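Local coordinates for acyl-CoA dehydrogenase (Thermus thermophilus, PDB 2Z1Q), which probably catalyses the FAD-dependent oxidation of saturated acyl-CoA to 2,3-dehydroacyl-CoA, passing the electrons on to an acceptor, at residues B[442-447]-B[498-503]. Sequence-based numbering, arbitrary orientation.
Sequences PEDLEL and RARRLG
Arg-500, near the C-terminal end of helix 476-502, reaches across to Asp-444 and Glu-446 at the start of helix 445-468, forming a salt-bridge network on the surface of the C-terminal helical region of this acyl-CoA dehydrogenase. The two backbones stay well apart, with Leu-447 CA and Arg-500 CA 10.7 Å from each other, a gap that suits arginine: its chain is long and its head can serve two carboxylates at once.

Of the two ionic links, the one to Glu-446 lies nearly flat, carboxylate and guanidinium planes differing by 21°, and Glu-446 OE1 meets the guanidinium at its edge. Glutamate suits this place because its chain, extended beyond CG, reaches Arg-500 with OE1 while OE2 pairs with Arg-511 of helix 505-528, so this carboxylate ties three helices together. Asp-444 occupies the N-cap position but makes no capping bond there; its short side chain instead brings the carboxylate to Arg-500 from just before the helix, turned 49° from the guanidinium and approaching obliquely. Arg-500 NH2 lies 2.9 Å from Asp-444 OD2, yet the hydrogen bond within this salt bridge is weak, bent to 120° at the hydrogen.

Van der Waals contact comes from Leu-447, whose CG and CD1 meet NH2 at the guanidinium edge, CD1 in its plane and 3.7 Å from Arg-500 NH2. Leucine fits here because it also packs on Leu-496 and Leu-497 of helix 476-502, joining the charged surface patch to the helix interface.

Bends at chi2 and chi3 of Arg-500 present NH2 to Asp-444 and bring NH1 to 2.9 Å from Glu-446 OE1.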
ATOM      1  N   PRO B 442     -23.802  27.724  14.087  1.00 79.50           N
ATOM      2  CA  PRO B 442     -22.353  27.887  13.876  1.00 78.77           C
ATOM      3  C   PRO B 442     -21.486  28.055  15.133  1.00 78.13           C
ATOM      4  O   PRO B 442     -21.692  27.379  16.146  1.00 77.79           O
ATOM      5  CB  PRO B 442     -22.279  29.110  12.960  1.00 79.07           C
ATOM      6  CG  PRO B 442     -23.548  29.005  12.162  1.00 79.30           C
ATOM      7  CD  PRO B 442     -24.563  28.643  13.219  1.00 79.39           C
ATOM      8  N   GLU B 443     -20.514  28.963  15.050  1.00 77.81           N
ATOM      9  CA  GLU B 443     -19.580  29.241  16.143  1.00 76.88           C
ATOM     10  C   GLU B 443     -18.692  28.026  16.360  1.00 75.39           C
ATOM     11  O   GLU B 443     -19.108  27.026  16.951  1.00 75.89           O
ATOM     12  CB  GLU B 443     -20.338  29.595  17.427  1.00 77.79           C
ATOM     13  CG  GLU B 443     -21.188  30.849  17.280  1.00 80.08           C
ATOM     14  CD  GLU B 443     -20.354  32.066  16.898  1.00 81.41           C
ATOM     15  OE1 GLU B 443     -19.747  32.684  17.798  1.00 81.90           O
ATOM     16  OE2 GLU B 443     -20.302  32.398  15.696  1.00 82.08           O
ATOM     17  N   ASP B 444     -17.461  28.120  15.867  1.00 73.20           N
ATOM     18  CA  ASP B 444     -16.512  27.025  15.966  1.00 70.20           C
ATOM     19  C   ASP B 444     -17.178  25.832  15.291  1.00 68.39           C
ATOM     20  O   ASP B 444     -17.273  24.737  15.851  1.00 68.70           O
ATOM     21  CB  ASP B 444     -16.200  26.727  17.429  1.00 70.11           C
ATOM     22  CG  ASP B 444     -14.787  26.231  17.623  1.00 70.56           C
ATOM     23  OD1 ASP B 444     -14.339  26.145  18.786  1.00 69.62           O
ATOM     24  OD2 ASP B 444     -14.124  25.931  16.605  1.00 70.16           O
ATOM     25  N   LEU B 445     -17.658  26.077  14.075  1.00 65.43           N
ATOM     26  CA  LEU B 445     -18.343  25.072  13.281  1.00 62.69           C
ATOM     27  C   LEU B 445     -17.487  23.827  13.102  1.00 60.08           C
ATOM     28  O   LEU B 445     -18.008  22.713  13.051  1.00 59.13           O
ATOM     29  CB  LEU B 445     -18.718  25.649  11.906  1.00 63.86           C
ATOM     30  CG  LEU B 445     -19.496  26.973  11.867  1.00 65.57           C
ATOM     31  CD1 LEU B 445     -18.527  28.137  12.038  1.00 66.27           C
ATOM     32  CD2 LEU B 445     -20.239  27.107  10.539  1.00 65.28           C
ATOM     33  N   GLU B 446     -16.173  24.012  13.013  1.00 56.50           N
ATOM     34  CA  GLU B 446     -15.283  22.875  12.840  1.00 53.76           C
ATOM     35  C   GLU B 446     -15.447  21.904  13.997  1.00 50.90           C
ATOM     36  O   GLU B 446     -15.614  20.703  13.781  1.00 49.37           O
ATOM     37  CB  GLU B 446     -13.832  23.338  12.733  1.00 54.16           C
ATOM     38  CG  GLU B 446     -13.569  24.216  11.530  1.00 54.71           C
ATOM     39  CD  GLU B 446     -12.097  24.458  11.305  1.00 55.99           C
ATOM     40  OE1 GLU B 446     -11.404  24.815  12.282  1.00 57.13           O
ATOM     41  OE2 GLU B 446     -11.631  24.292  10.157  1.00 54.97           O
ATOM     42  N   LEU B 447     -15.415  22.425  15.219  1.00 47.99           N
ATOM     43  CA  LEU B 447     -15.583  21.581  16.398  1.00 45.91           C
ATOM     44  C   LEU B 447     -16.980  20.995  16.428  1.00 44.05           C
ATOM     45  O   LEU B 447     -17.212  19.952  17.038  1.00 44.23           O
ATOM     46  CB  LEU B 447     -15.321  22.372  17.686  1.00 46.79           C
ATOM     47  CG  LEU B 447     -13.851  22.626  18.031  1.00 47.80           C
ATOM     48  CD1 LEU B 447     -13.743  23.223  19.420  1.00 47.95           C
ATOM     49  CD2 LEU B 447     -13.080  21.320  17.966  1.00 48.61           C
ATOM     50  N   ARG B 498      -5.706  20.702  19.557  1.00 33.77           N
ATOM     51  CA  ARG B 498      -4.287  21.015  19.677  1.00 32.45           C
ATOM     52  C   ARG B 498      -3.941  22.214  18.794  1.00 32.04           C
ATOM     53  O   ARG B 498      -3.130  23.058  19.176  1.00 31.60           O
ATOM     54  CB  ARG B 498      -3.425  19.802  19.295  1.00 30.89           C
ATOM     55  CG  ARG B 498      -1.911  20.075  19.207  1.00 30.58           C
ATOM     56  CD  ARG B 498      -1.134  18.841  18.740  1.00 30.18           C
ATOM     57  NE  ARG B 498       0.286  19.121  18.509  1.00 29.57           N
ATOM     58  CZ  ARG B 498       1.146  18.267  17.951  1.00 30.40           C
ATOM     59  NH1 ARG B 498       2.418  18.624  17.791  1.00 28.17           N
ATOM     60  NH2 ARG B 498       0.744  17.062  17.549  1.00 26.48           N
ATOM     61  N   ALA B 499      -4.562  22.293  17.620  1.00 32.01           N
ATOM     62  CA  ALA B 499      -4.300  23.391  16.700  1.00 34.08           C
ATOM     63  C   ALA B 499      -4.650  24.754  17.321  1.00 35.65           C
ATOM     64  O   ALA B 499      -4.018  25.765  17.011  1.00 33.52           O
ATOM     65  CB  ALA B 499      -5.083  23.193  15.407  1.00 33.62           C
ATOM     66  N   ARG B 500      -5.662  24.755  18.190  1.00 37.78           N
ATOM     67  CA  ARG B 500      -6.122  25.968  18.874  1.00 40.45           C
ATOM     68  C   ARG B 500      -5.067  26.500  19.839  1.00 40.82           C
ATOM     69  O   ARG B 500      -4.868  27.710  19.954  1.00 40.41           O
ATOM     70  CB  ARG B 500      -7.427  25.678  19.634  1.00 42.11           C
ATOM     71  CG  ARG B 500      -8.625  25.403  18.727  1.00 45.18           C
ATOM     72  CD  ARG B 500      -9.004  26.641  17.924  1.00 48.10           C
ATOM     73  NE  ARG B 500      -9.520  26.328  16.592  1.00 51.07           N
ATOM     74  CZ  ARG B 500     -10.657  25.682  16.350  1.00 51.94           C
ATOM     75  NH1 ARG B 500     -11.030  25.450  15.097  1.00 53.20           N
ATOM     76  NH2 ARG B 500     -11.424  25.275  17.351  1.00 52.54           N
ATOM     77  N   ARG B 501      -4.395  25.587  20.531  1.00 40.74           N
ATOM     78  CA  ARG B 501      -3.349  25.963  21.469  1.00 41.80           C
ATOM     79  C   ARG B 501      -2.060  26.235  20.722  1.00 43.50           C
ATOM     80  O   ARG B 501      -1.402  27.248  20.934  1.00 44.89           O
ATOM     81  CB  ARG B 501      -3.112  24.832  22.448  1.00 40.95           C
ATOM     82  CG  ARG B 501      -4.341  24.451  23.218  1.00 41.43           C
ATOM     83  CD  ARG B 501      -4.038  23.238  24.027  1.00 40.08           C
ATOM     84  NE  ARG B 501      -2.837  23.452  24.819  1.00 40.67           N
ATOM     85  CZ  ARG B 501      -2.199  22.492  25.476  1.00 39.24           C
ATOM     86  NH1 ARG B 501      -1.112  22.778  26.177  1.00 38.20           N
ATOM     87  NH2 ARG B 501      -2.647  21.244  25.424  1.00 36.89           N
ATOM     88  N   LEU B 502      -1.713  25.312  19.835  1.00 45.09           N
ATOM     89  CA  LEU B 502      -0.490  25.396  19.048  1.00 45.20           C
ATOM     90  C   LEU B 502      -0.479  26.576  18.084  1.00 43.90           C
ATOM     91  O   LEU B 502       0.450  27.378  18.080  1.00 43.63           O
ATOM     92  CB  LEU B 502      -0.310  24.102  18.263  1.00 47.06           C
ATOM     93  CG  LEU B 502       1.109  23.591  18.028  1.00 49.27           C
ATOM     94  CD1 LEU B 502       1.020  22.263  17.292  1.00 50.21           C
ATOM     95  CD2 LEU B 502       1.932  24.598  17.237  1.00 49.32           C
ATOM     96  N   GLY B 503      -1.515  26.662  17.258  1.00 43.39           N
ATOM     97  CA  GLY B 503      -1.606  27.736  16.288  1.00 42.47           C
ATOM     98  C   GLY B 503      -0.655  27.546  15.122  1.00 42.90           C
ATOM     99  O   GLY B 503       0.044  26.534  15.016  1.00 42.77           O
TER